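Local coordinates for conserved hypothetical protein (Sulfolobus solfataricus, PDB 2GF6) that probably hydrolyses fatty acyl-CoA thioesters as a member of the hotdog-fold 4-hydroxybenzoyl-CoA thioesterase family, and binds coenzyme A, at residues A[9-12]-A[13-16]; A[27-30]-A[31-34]; A[37-40]-A[41-45]. All coordinates share one frame; numbering follows the deposited sequence.

Interaction 1. Residues A[9-12]-A[13-16]; sequences FEDV and VRIY
At the point where strand 8-12 runs out into the loop leading to helix 26-45, Arg14 folds back over the last strand residues and meets Asp11 and Val12. The ionic part is a salt bridge from Arg14 NH1 to Asp11 OD1, 3.6 Å long, and no hydrogen bond joins the two groups. Arg14 NH1 reaches OD1 with the acid near the plane of the guanidinium, at its edge, while the carboxylate and guanidinium planes stand 76° apart. Asp11 OD1 also accepts the backbone N-H of Val12 at 2.9 Å, through its anti lone pair, which ties the carboxylate to its own strand. Over one face of the guanidinium lies Val12 CG1, 3.0 Å above the plane and displaced toward the rim, with Arg14 NH1 as its nearest atom. Val12 places this methyl between its backbone N and carbonyl carbon (chi1 63°), and a bend at chi2 (79°) swings the arginine back to meet it. In this hotdog fold the strand pairs antiparallel with strand 76-85, and helix 26-45 passes beside it. Asp11 OD2 turns to that helix, forming a salt bridge with Arg31 and a hydrogen bond with Asn35. Beyond the guanidinium comes the second subunit, whose Glu38 makes a salt bridge with Arg14 NE, and whose Asn35 packs against the Arg14 side chain.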
ATOM      1  N   PHE A   9      -2.180 -14.769 -16.690  1.00 31.39           N
ATOM      2  CA  PHE A   9      -1.622 -13.424 -16.533  1.00 32.67           C
ATOM      3  C   PHE A   9      -0.184 -13.491 -16.054  1.00 32.94           C
ATOM      4  O   PHE A   9       0.113 -14.250 -15.141  1.00 33.63           O
ATOM      5  CB  PHE A   9      -2.444 -12.641 -15.498  1.00 32.93           C
ATOM      6  CG  PHE A   9      -1.964 -11.226 -15.285  1.00 34.09           C
ATOM      7  CD1 PHE A   9      -2.250 -10.244 -16.212  1.00 35.27           C
ATOM      8  CD2 PHE A   9      -1.235 -10.888 -14.161  1.00 33.99           C
ATOM      9  CE1 PHE A   9      -1.815  -8.945 -16.037  1.00 35.90           C
ATOM     10  CE2 PHE A   9      -0.784  -9.594 -13.977  1.00 35.38           C
ATOM     11  CZ  PHE A   9      -1.071  -8.617 -14.928  1.00 35.19           C
ATOM     12  N   GLU A  10       0.700 -12.674 -16.627  1.00 33.57           N
ATOM     13  CA  GLU A  10       2.083 -12.624 -16.163  1.00 34.06           C
ATOM     14  C   GLU A  10       2.449 -11.279 -15.562  1.00 34.43           C
ATOM     15  O   GLU A  10       2.020 -10.231 -16.055  1.00 33.83           O
ATOM     16  CB  GLU A  10       3.054 -12.945 -17.297  1.00 34.33           C
ATOM     17  CG  GLU A  10       2.641 -14.119 -18.113  1.00 35.45           C
ATOM     18  CD  GLU A  10       3.789 -14.660 -18.900  1.00 37.23           C
ATOM     19  OE1 GLU A  10       4.269 -13.968 -19.820  1.00 35.47           O
ATOM     20  OE2 GLU A  10       4.222 -15.776 -18.561  1.00 42.54           O
ATOM     21  N   ASP A  11       3.247 -11.326 -14.488  1.00 35.07           N
ATOM     22  CA  ASP A  11       3.660 -10.133 -13.767  1.00 35.77           C
ATOM     23  C   ASP A  11       5.069 -10.335 -13.207  1.00 35.48           C
ATOM     24  O   ASP A  11       5.632 -11.412 -13.299  1.00 35.44           O
ATOM     25  CB  ASP A  11       2.657  -9.804 -12.653  1.00 36.36           C
ATOM     26  CG  ASP A  11       2.375  -8.297 -12.539  1.00 38.61           C
ATOM     27  OD1 ASP A  11       3.319  -7.497 -12.751  1.00 41.50           O
ATOM     28  OD2 ASP A  11       1.208  -7.917 -12.263  1.00 39.79           O
ATOM     29  N   VAL A  12       5.634  -9.277 -12.650  1.00 35.27           N
ATOM     30  CA  VAL A  12       7.009  -9.285 -12.133  1.00 35.04           C
ATOM     31  C   VAL A  12       6.992  -8.626 -10.749  1.00 34.27           C
ATOM     32  O   VAL A  12       6.252  -7.646 -10.529  1.00 33.40           O
ATOM     33  CB  VAL A  12       7.982  -8.565 -13.128  1.00 35.46           C
ATOM     34  CG1 VAL A  12       7.622  -7.089 -13.281  1.00 36.79           C
ATOM     35  CG2 VAL A  12       9.432  -8.718 -12.714  1.00 35.76           C
ATOM     36  N   VAL A  13       7.749  -9.199  -9.815  1.00 32.70           N
ATOM     37  CA  VAL A  13       7.795  -8.680  -8.455  1.00 32.25           C
ATOM     38  C   VAL A  13       8.641  -7.415  -8.392  1.00 31.55           C
ATOM     39  O   VAL A  13       9.782  -7.395  -8.841  1.00 31.08           O
ATOM     40  CB  VAL A  13       8.321  -9.737  -7.428  1.00 32.69           C
ATOM     41  CG1 VAL A  13       8.296  -9.182  -5.987  1.00 33.22           C
ATOM     42  CG2 VAL A  13       7.459 -11.009  -7.465  1.00 32.73           C
ATOM     43  N   ARG A  14       8.047  -6.370  -7.817  1.00 31.51           N
ATOM     44  CA  ARG A  14       8.574  -5.008  -7.831  1.00 31.26           C
ATOM     45  C   ARG A  14       8.965  -4.603  -6.403  1.00 29.79           C
ATOM     46  O   ARG A  14       8.618  -5.264  -5.422  1.00 28.43           O
ATOM     47  CB  ARG A  14       7.528  -4.040  -8.388  1.00 31.74           C
ATOM     48  CG  ARG A  14       7.833  -3.476  -9.749  1.00 34.91           C
ATOM     49  CD  ARG A  14       7.518  -4.420 -10.874  1.00 36.75           C
ATOM     50  NE  ARG A  14       7.545  -3.741 -12.179  1.00 40.45           N
ATOM     51  CZ  ARG A  14       6.625  -3.889 -13.136  1.00 40.45           C
ATOM     52  NH1 ARG A  14       5.580  -4.715 -12.971  1.00 42.35           N
ATOM     53  NH2 ARG A  14       6.746  -3.211 -14.263  1.00 38.97           N
ATOM     54  N   ILE A  15       9.705  -3.516  -6.276  1.00 28.64           N
ATOM     55  CA  ILE A  15      10.140  -3.071  -4.939  1.00 27.42           C
ATOM     56  C   ILE A  15       8.962  -2.765  -4.025  1.00 27.33           C
ATOM     57  O   ILE A  15       8.988  -3.022  -2.814  1.00 26.31           O
ATOM     58  CB  ILE A  15      11.089  -1.830  -5.041  1.00 27.84           C
ATOM     59  CG1 ILE A  15      11.696  -1.526  -3.678  1.00 25.74           C
ATOM     60  CG2 ILE A  15      10.368  -0.585  -5.687  1.00 27.97           C
ATOM     61  CD1 ILE A  15      12.456  -2.682  -3.090  1.00 26.92           C
ATOM     62  N   TYR A  16       7.915  -2.208  -4.599  1.00 26.64           N
ATOM     63  CA  TYR A  16       6.742  -1.911  -3.815  1.00 27.29           C
ATOM     64  C   TYR A  16       5.927  -3.190  -3.509  1.00 27.24           C
ATOM     65  O   TYR A  16       4.913  -3.137  -2.801  1.00 26.03           O
ATOM     66  CB  TYR A  16       5.880  -0.834  -4.503  1.00 27.45           C
ATOM     67  CG  TYR A  16       5.587  -1.087  -5.968  1.00 28.35           C
ATOM     68  CD1 TYR A  16       4.617  -2.008  -6.351  1.00 29.45           C
ATOM     69  CD2 TYR A  16       6.235  -0.374  -6.969  1.00 27.85           C
ATOM     70  CE1 TYR A  16       4.343  -2.259  -7.677  1.00 27.91           C
ATOM     71  CE2 TYR A  16       5.963  -0.633  -8.331  1.00 26.73           C
ATOM     72  CZ  TYR A  16       5.004  -1.582  -8.666  1.00 27.91           C
ATOM     73  OH  TYR A  16       4.688  -1.861  -9.997  1.00 28.85           O
TER

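Interaction 2. Residues A[27-30]-A[31-34]; sequences AAYY and RFFT
Four successive i to i+4 backbone bonds, from Arg31 N to Ala27 O through Thr34 N to Tyr30 O, hold residues 27-34 in regular alpha-helix, part of helix 26-45. Thr34 OG1 donates a further bond to Tyr30 O at 2.6 Å, so this carbonyl is gripped twice, and Thr34 N and OG1 arrive from opposite faces of its plane. The hydroxyl stands beside the backbone N (chi1 -54°), a torsion that also sets OG1 3.4 Å above the centre of the Tyr30 ring. On another side of the helix, Phe32 points an edge at the face of Tyr29: centroids are 5.7 Å apart and planes 88° apart, a T-shaped pair. The face of Phe32 itself covers Ala28 O, which sits 3.1 Å above the ring centre. Phe33 CG stands between the backbone N and the carbonyl carbon (chi1 70°), which turns the ring back toward the preceding turn; there Tyr30 CA makes a CH-pi contact 3.7 Å from the centroid, and Tyr30 CD1 approaches Phe33 CZ to 3.5 Å. Tyr29 belongs to the coenzyme A pocket and touches the ligand, its ring also meeting Tyr67 edge-to-face. Phe33 packs onto Phe95 of strand 90-99 and Val109 of strand 102-115, while Tyr30 meets Tyr26 of the fourth subunit, packs on Ile15 of the second, and its side chain is about 4 Å from that of Ile60 on strand 56-67.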
ATOM      1  N   ALA A  27      -0.151  -7.858   0.520  1.00 32.45           N
ATOM      2  CA  ALA A  27      -0.932  -7.018  -0.399  1.00 32.19           C
ATOM      3  C   ALA A  27      -0.442  -7.241  -1.796  1.00 31.45           C
ATOM      4  O   ALA A  27      -1.154  -7.018  -2.755  1.00 31.43           O
ATOM      5  CB  ALA A  27      -0.793  -5.507  -0.029  1.00 33.04           C
ATOM      6  N   ALA A  28       0.799  -7.657  -1.934  1.00 30.57           N
ATOM      7  CA  ALA A  28       1.333  -7.873  -3.263  1.00 29.74           C
ATOM      8  C   ALA A  28       0.494  -8.913  -3.998  1.00 29.33           C
ATOM      9  O   ALA A  28       0.189  -8.780  -5.209  1.00 29.11           O
ATOM     10  CB  ALA A  28       2.754  -8.315  -3.163  1.00 29.98           C
ATOM     11  N   TYR A  29       0.082  -9.937  -3.260  1.00 28.68           N
ATOM     12  CA  TYR A  29      -0.639 -11.068  -3.866  1.00 28.95           C
ATOM     13  C   TYR A  29      -1.994 -10.620  -4.369  1.00 29.41           C
ATOM     14  O   TYR A  29      -2.482 -11.114  -5.392  1.00 30.00           O
ATOM     15  CB  TYR A  29      -0.706 -12.258  -2.883  1.00 28.62           C
ATOM     16  CG  TYR A  29       0.646 -12.973  -2.740  1.00 27.63           C
ATOM     17  CD1 TYR A  29       1.065 -13.908  -3.680  1.00 28.71           C
ATOM     18  CD2 TYR A  29       1.529 -12.662  -1.716  1.00 26.05           C
ATOM     19  CE1 TYR A  29       2.288 -14.520  -3.583  1.00 29.14           C
ATOM     20  CE2 TYR A  29       2.755 -13.282  -1.608  1.00 26.95           C
ATOM     21  CZ  TYR A  29       3.136 -14.203  -2.541  1.00 28.93           C
ATOM     22  OH  TYR A  29       4.373 -14.839  -2.463  1.00 28.96           O
ATOM     23  N   TYR A  30      -2.580  -9.648  -3.673  1.00 30.01           N
ATOM     24  CA  TYR A  30      -3.794  -8.955  -4.105  1.00 29.82           C
ATOM     25  C   TYR A  30      -3.525  -8.171  -5.361  1.00 30.45           C
ATOM     26  O   TYR A  30      -4.382  -8.067  -6.224  1.00 30.65           O
ATOM     27  CB  TYR A  30      -4.269  -8.009  -2.996  1.00 30.65           C
ATOM     28  CG  TYR A  30      -5.498  -7.124  -3.303  1.00 29.26           C
ATOM     29  CD1 TYR A  30      -6.793  -7.612  -3.160  1.00 31.21           C
ATOM     30  CD2 TYR A  30      -5.350  -5.804  -3.688  1.00 28.76           C
ATOM     31  CE1 TYR A  30      -7.898  -6.810  -3.433  1.00 29.44           C
ATOM     32  CE2 TYR A  30      -6.436  -5.006  -3.973  1.00 29.65           C
ATOM     33  CZ  TYR A  30      -7.707  -5.500  -3.833  1.00 30.58           C
ATOM     34  OH  TYR A  30      -8.816  -4.672  -4.071  1.00 32.96           O
ATOM     35  N   ARG A  31      -2.340  -7.590  -5.467  1.00 30.48           N
ATOM     36  CA  ARG A  31      -2.015  -6.865  -6.661  1.00 30.44           C
ATOM     37  C   ARG A  31      -2.072  -7.865  -7.776  1.00 29.49           C
ATOM     38  O   ARG A  31      -2.629  -7.612  -8.802  1.00 28.49           O
ATOM     39  CB  ARG A  31      -0.628  -6.198  -6.592  1.00 31.05           C
ATOM     40  CG  ARG A  31      -0.376  -5.262  -7.794  1.00 32.16           C
ATOM     41  CD  ARG A  31       0.908  -4.446  -7.727  1.00 31.61           C
ATOM     42  NE  ARG A  31       2.103  -5.199  -8.095  1.00 33.66           N
ATOM     43  CZ  ARG A  31       2.429  -5.609  -9.325  1.00 34.34           C
ATOM     44  NH1 ARG A  31       1.630  -5.423 -10.364  1.00 35.49           N
ATOM     45  NH2 ARG A  31       3.575  -6.257  -9.502  1.00 35.61           N
ATOM     46  N   PHE A  32      -1.494  -9.033  -7.558  1.00 29.93           N
ATOM     47  CA  PHE A  32      -1.368  -9.975  -8.658  1.00 30.23           C
ATOM     48  C   PHE A  32      -2.730 -10.538  -9.078  1.00 30.07           C
ATOM     49  O   PHE A  32      -2.996 -10.648 -10.270  1.00 29.74           O
ATOM     50  CB  PHE A  32      -0.430 -11.132  -8.296  1.00 30.69           C
ATOM     51  CG  PHE A  32       0.910 -10.692  -7.772  1.00 31.12           C
ATOM     52  CD1 PHE A  32       1.614  -9.650  -8.369  1.00 33.30           C
ATOM     53  CD2 PHE A  32       1.472 -11.331  -6.676  1.00 34.16           C
ATOM     54  CE1 PHE A  32       2.868  -9.262  -7.884  1.00 33.75           C
ATOM     55  CE2 PHE A  32       2.694 -10.934  -6.167  1.00 32.07           C
ATOM     56  CZ  PHE A  32       3.399  -9.902  -6.781  1.00 31.69           C
ATOM     57  N   PHE A  33      -3.555 -10.956  -8.114  1.00 30.60           N
ATOM     58  CA  PHE A  33      -4.767 -11.674  -8.467  1.00 30.26           C
ATOM     59  C   PHE A  33      -5.849 -10.708  -8.987  1.00 29.90           C
ATOM     60  O   PHE A  33      -6.593 -11.045  -9.935  1.00 30.03           O
ATOM     61  CB  PHE A  33      -5.189 -12.673  -7.359  1.00 31.40           C
ATOM     62  CG  PHE A  33      -5.708 -12.067  -6.078  1.00 30.54           C
ATOM     63  CD1 PHE A  33      -6.832 -11.242  -6.056  1.00 31.63           C
ATOM     64  CD2 PHE A  33      -5.161 -12.449  -4.865  1.00 32.46           C
ATOM     65  CE1 PHE A  33      -7.337 -10.738  -4.855  1.00 31.39           C
ATOM     66  CE2 PHE A  33      -5.670 -11.952  -3.658  1.00 32.34           C
ATOM     67  CZ  PHE A  33      -6.763 -11.101  -3.662  1.00 33.31           C
ATOM     68  N   THR A  34      -5.854  -9.479  -8.456  1.00 29.33           N
ATOM     69  CA  THR A  34      -6.703  -8.389  -8.991  1.00 29.00           C
ATOM     70  C   THR A  34      -6.392  -8.106 -10.462  1.00 28.48           C
ATOM     71  O   THR A  34      -7.278  -8.057 -11.293  1.00 27.96           O
ATOM     72  CB  THR A  34      -6.547  -7.109  -8.130  1.00 28.98           C
ATOM     73  OG1 THR A  34      -6.814  -7.466  -6.782  1.00 30.56           O
ATOM     74  CG2 THR A  34      -7.549  -5.995  -8.556  1.00 29.90           C
TER

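Interaction 3. Residues A[37-40]-A[41-45]; sequences IEKF and IKEKV
Ile41 opens the last turns of helix 26-45 by bonding its N to Ile37 O at 2.9 Å, a straight bond (N-H...O 167°), while its CG1 lies 4.2 Å from Ile37 CG2. Its CD1 extends to the neighbouring Phe40 ring, touching CD2 at 3.7 Å. Lys42 continues the pattern with N to Glu38 O, its CB resting near Lys39 O. At Glu43 the backbone bond to Lys39 O is matched by one between side chains: Lys39 NZ donates to Glu43 OE1 at 3.0 Å in a salt bridge, on the syn side of the carboxylate but 29° out of its plane. Two bends in the lysine, at chi3 (71°) and chi4, curl its ammonium back to the acid one turn on, and Lys39 CG lies over a face of the carboxylate, 3.8 Å from Glu43 OE2. Lys44 N closes onto Phe40 O, and Lys44 CB lies over a face of the Phe40 ring, 4.1 Å from its centroid, as a CH-pi contact. The amine of Lys44 continues to a salt bridge with Glu6. Val45 N bonds to Ile41 O, and its side chain lies on Ile128 and Leu132 of helix 126-132. Ile37, Phe40 and Ile41 are buried, Ile37 and Phe40 packing on Leu81 and Phe93, while Lys42 and Glu43 are exposed: an amphipathic end to the central helix that lies across the sheet of the hotdog fold.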
ATOM      1  N   ILE A  37      -7.734 -11.119 -12.391  1.00 28.87           N
ATOM      2  CA  ILE A  37      -9.208 -11.101 -12.473  1.00 29.12           C
ATOM      3  C   ILE A  37      -9.703  -9.944 -13.344  1.00 28.79           C
ATOM      4  O   ILE A  37     -10.585 -10.122 -14.188  1.00 28.02           O
ATOM      5  CB  ILE A  37      -9.859 -11.037 -11.102  1.00 29.00           C
ATOM      6  CG1 ILE A  37      -9.598 -12.348 -10.363  1.00 29.20           C
ATOM      7  CG2 ILE A  37     -11.365 -10.809 -11.255  1.00 30.23           C
ATOM      8  CD1 ILE A  37      -9.799 -12.283  -8.873  1.00 29.15           C
ATOM      9  N   GLU A  38      -9.107  -8.775 -13.161  1.00 28.56           N
ATOM     10  CA  GLU A  38      -9.462  -7.639 -13.961  1.00 28.81           C
ATOM     11  C   GLU A  38      -9.263  -7.967 -15.430  1.00 28.61           C
ATOM     12  O   GLU A  38     -10.128  -7.647 -16.228  1.00 27.37           O
ATOM     13  CB  GLU A  38      -8.649  -6.406 -13.578  1.00 29.20           C
ATOM     14  CG  GLU A  38      -9.010  -5.190 -14.409  1.00 29.38           C
ATOM     15  CD  GLU A  38      -8.445  -3.874 -13.893  1.00 30.43           C
ATOM     16  OE1 GLU A  38      -7.662  -3.828 -12.902  1.00 33.75           O
ATOM     17  OE2 GLU A  38      -8.816  -2.857 -14.486  1.00 29.09           O
ATOM     18  N   LYS A  39      -8.139  -8.606 -15.788  1.00 28.38           N
ATOM     19  CA  LYS A  39      -7.866  -8.883 -17.211  1.00 28.49           C
ATOM     20  C   LYS A  39      -8.870  -9.885 -17.767  1.00 28.35           C
ATOM     21  O   LYS A  39      -9.413  -9.708 -18.859  1.00 28.59           O
ATOM     22  CB  LYS A  39      -6.426  -9.399 -17.407  1.00 28.57           C
ATOM     23  CG  LYS A  39      -6.024  -9.550 -18.875  1.00 28.92           C
ATOM     24  CD  LYS A  39      -4.664 -10.275 -19.073  1.00 29.58           C
ATOM     25  CE  LYS A  39      -4.740 -11.769 -18.744  1.00 31.20           C
ATOM     26  NZ  LYS A  39      -5.124 -12.644 -19.922  1.00 32.05           N
ATOM     27  N   PHE A  40      -9.121 -10.940 -16.997  1.00 28.59           N
ATOM     28  CA  PHE A  40     -10.116 -11.930 -17.371  1.00 28.54           C
ATOM     29  C   PHE A  40     -11.480 -11.304 -17.674  1.00 28.44           C
ATOM     30  O   PHE A  40     -12.093 -11.596 -18.699  1.00 28.13           O
ATOM     31  CB  PHE A  40     -10.256 -12.993 -16.277  1.00 28.60           C
ATOM     32  CG  PHE A  40     -11.457 -13.853 -16.446  1.00 28.55           C
ATOM     33  CD1 PHE A  40     -11.462 -14.872 -17.364  1.00 29.79           C
ATOM     34  CD2 PHE A  40     -12.605 -13.617 -15.703  1.00 31.08           C
ATOM     35  CE1 PHE A  40     -12.571 -15.658 -17.524  1.00 29.70           C
ATOM     36  CE2 PHE A  40     -13.721 -14.401 -15.856  1.00 29.20           C
ATOM     37  CZ  PHE A  40     -13.708 -15.426 -16.765  1.00 29.45           C
ATOM     38  N   ILE A  41     -11.959 -10.464 -16.761  1.00 28.53           N
ATOM     39  CA  ILE A  41     -13.284  -9.860 -16.921  1.00 28.61           C
ATOM     40  C   ILE A  41     -13.324  -9.005 -18.185  1.00 27.80           C
ATOM     41  O   ILE A  41     -14.296  -9.044 -18.958  1.00 27.73           O
ATOM     42  CB  ILE A  41     -13.669  -9.042 -15.646  1.00 28.53           C
ATOM     43  CG1 ILE A  41     -13.972  -9.997 -14.488  1.00 30.09           C
ATOM     44  CG2 ILE A  41     -14.889  -8.141 -15.897  1.00 29.14           C
ATOM     45  CD1 ILE A  41     -15.088 -11.030 -14.764  1.00 29.59           C
ATOM     46  N   LYS A  42     -12.236  -8.275 -18.428  1.00 28.27           N
ATOM     47  CA  LYS A  42     -12.157  -7.402 -19.582  1.00 28.49           C
ATOM     48  C   LYS A  42     -12.271  -8.225 -20.836  1.00 28.38           C
ATOM     49  O   LYS A  42     -13.089  -7.933 -21.690  1.00 26.96           O
ATOM     50  CB  LYS A  42     -10.841  -6.649 -19.592  1.00 29.09           C
ATOM     51  CG  LYS A  42     -10.704  -5.657 -20.741  1.00 31.23           C
ATOM     52  CD  LYS A  42      -9.232  -5.362 -21.038  1.00 34.64           C
ATOM     53  CE  LYS A  42      -8.778  -4.050 -20.436  1.00 36.09           C
ATOM     54  NZ  LYS A  42      -8.896  -2.966 -21.454  1.00 35.50           N
ATOM     55  N   GLU A  43     -11.445  -9.265 -20.934  1.00 28.85           N
ATOM     56  CA  GLU A  43     -11.405 -10.102 -22.139  1.00 29.31           C
ATOM     57  C   GLU A  43     -12.643 -11.015 -22.315  1.00 29.02           C
ATOM     58  O   GLU A  43     -13.105 -11.246 -23.433  1.00 28.31           O
ATOM     59  CB  GLU A  43     -10.124 -10.941 -22.146  1.00 29.01           C
ATOM     60  CG  GLU A  43      -8.870 -10.108 -22.306  1.00 30.83           C
ATOM     61  CD  GLU A  43      -7.546 -10.889 -22.132  1.00 31.67           C
ATOM     62  OE1 GLU A  43      -7.537 -12.016 -21.576  1.00 34.97           O
ATOM     63  OE2 GLU A  43      -6.493 -10.334 -22.538  1.00 36.99           O
ATOM     64  N   LYS A  44     -13.182 -11.548 -21.230  1.00 29.27           N
ATOM     65  CA  LYS A  44     -14.311 -12.495 -21.356  1.00 29.17           C
ATOM     66  C   LYS A  44     -15.683 -11.795 -21.430  1.00 28.35           C
ATOM     67  O   LYS A  44     -16.563 -12.218 -22.174  1.00 27.65           O
ATOM     68  CB  LYS A  44     -14.266 -13.491 -20.186  1.00 30.11           C
ATOM     69  CG  LYS A  44     -15.435 -14.537 -20.128  1.00 30.97           C
ATOM     70  CD  LYS A  44     -15.398 -15.564 -21.273  1.00 31.53           C
ATOM     71  CE  LYS A  44     -14.299 -16.617 -21.106  1.00 31.81           C
ATOM     72  NZ  LYS A  44     -14.228 -17.501 -22.326  1.00 32.72           N
ATOM     73  N   VAL A  45     -15.860 -10.743 -20.632  1.00 27.94           N
ATOM     74  CA  VAL A  45     -17.157 -10.046 -20.506  1.00 27.54           C
ATOM     75  C   VAL A  45     -17.111  -8.676 -21.156  1.00 27.61           C
ATOM     76  O   VAL A  45     -18.136  -8.142 -21.562  1.00 27.57           O
ATOM     77  CB  VAL A  45     -17.552  -9.831 -19.015  1.00 27.27           C
ATOM     78  CG1 VAL A  45     -19.006  -9.379 -18.906  1.00 27.52           C
ATOM     79  CG2 VAL A  45     -17.312 -11.072 -18.208  1.00 26.26           C
TER

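Overall arrangement
The three contacts follow one another along the chain: interaction 1 at the exit of strand 8-12, then interactions 2 and 3 on helix 26-45. Centres of interactions 1 and 2 are 9 Å apart and joined by a salt bridge, Asp11 OD2 to Arg31 NH1 at 3.2 Å; both touch the second subunit. Interaction 3 lies about 16 Å from interaction 2 and about 19 Å from interaction 1, centre to centre. The helix meets strand 8-12 at two levels, by a salt bridge at Arg31 and by packing of Phe9 on Lys39. Interaction 2 contributes Tyr29 to the coenzyme A pocket and meets two other subunits, while interaction 3 also reaches helix 126-132; both pack on the sheet.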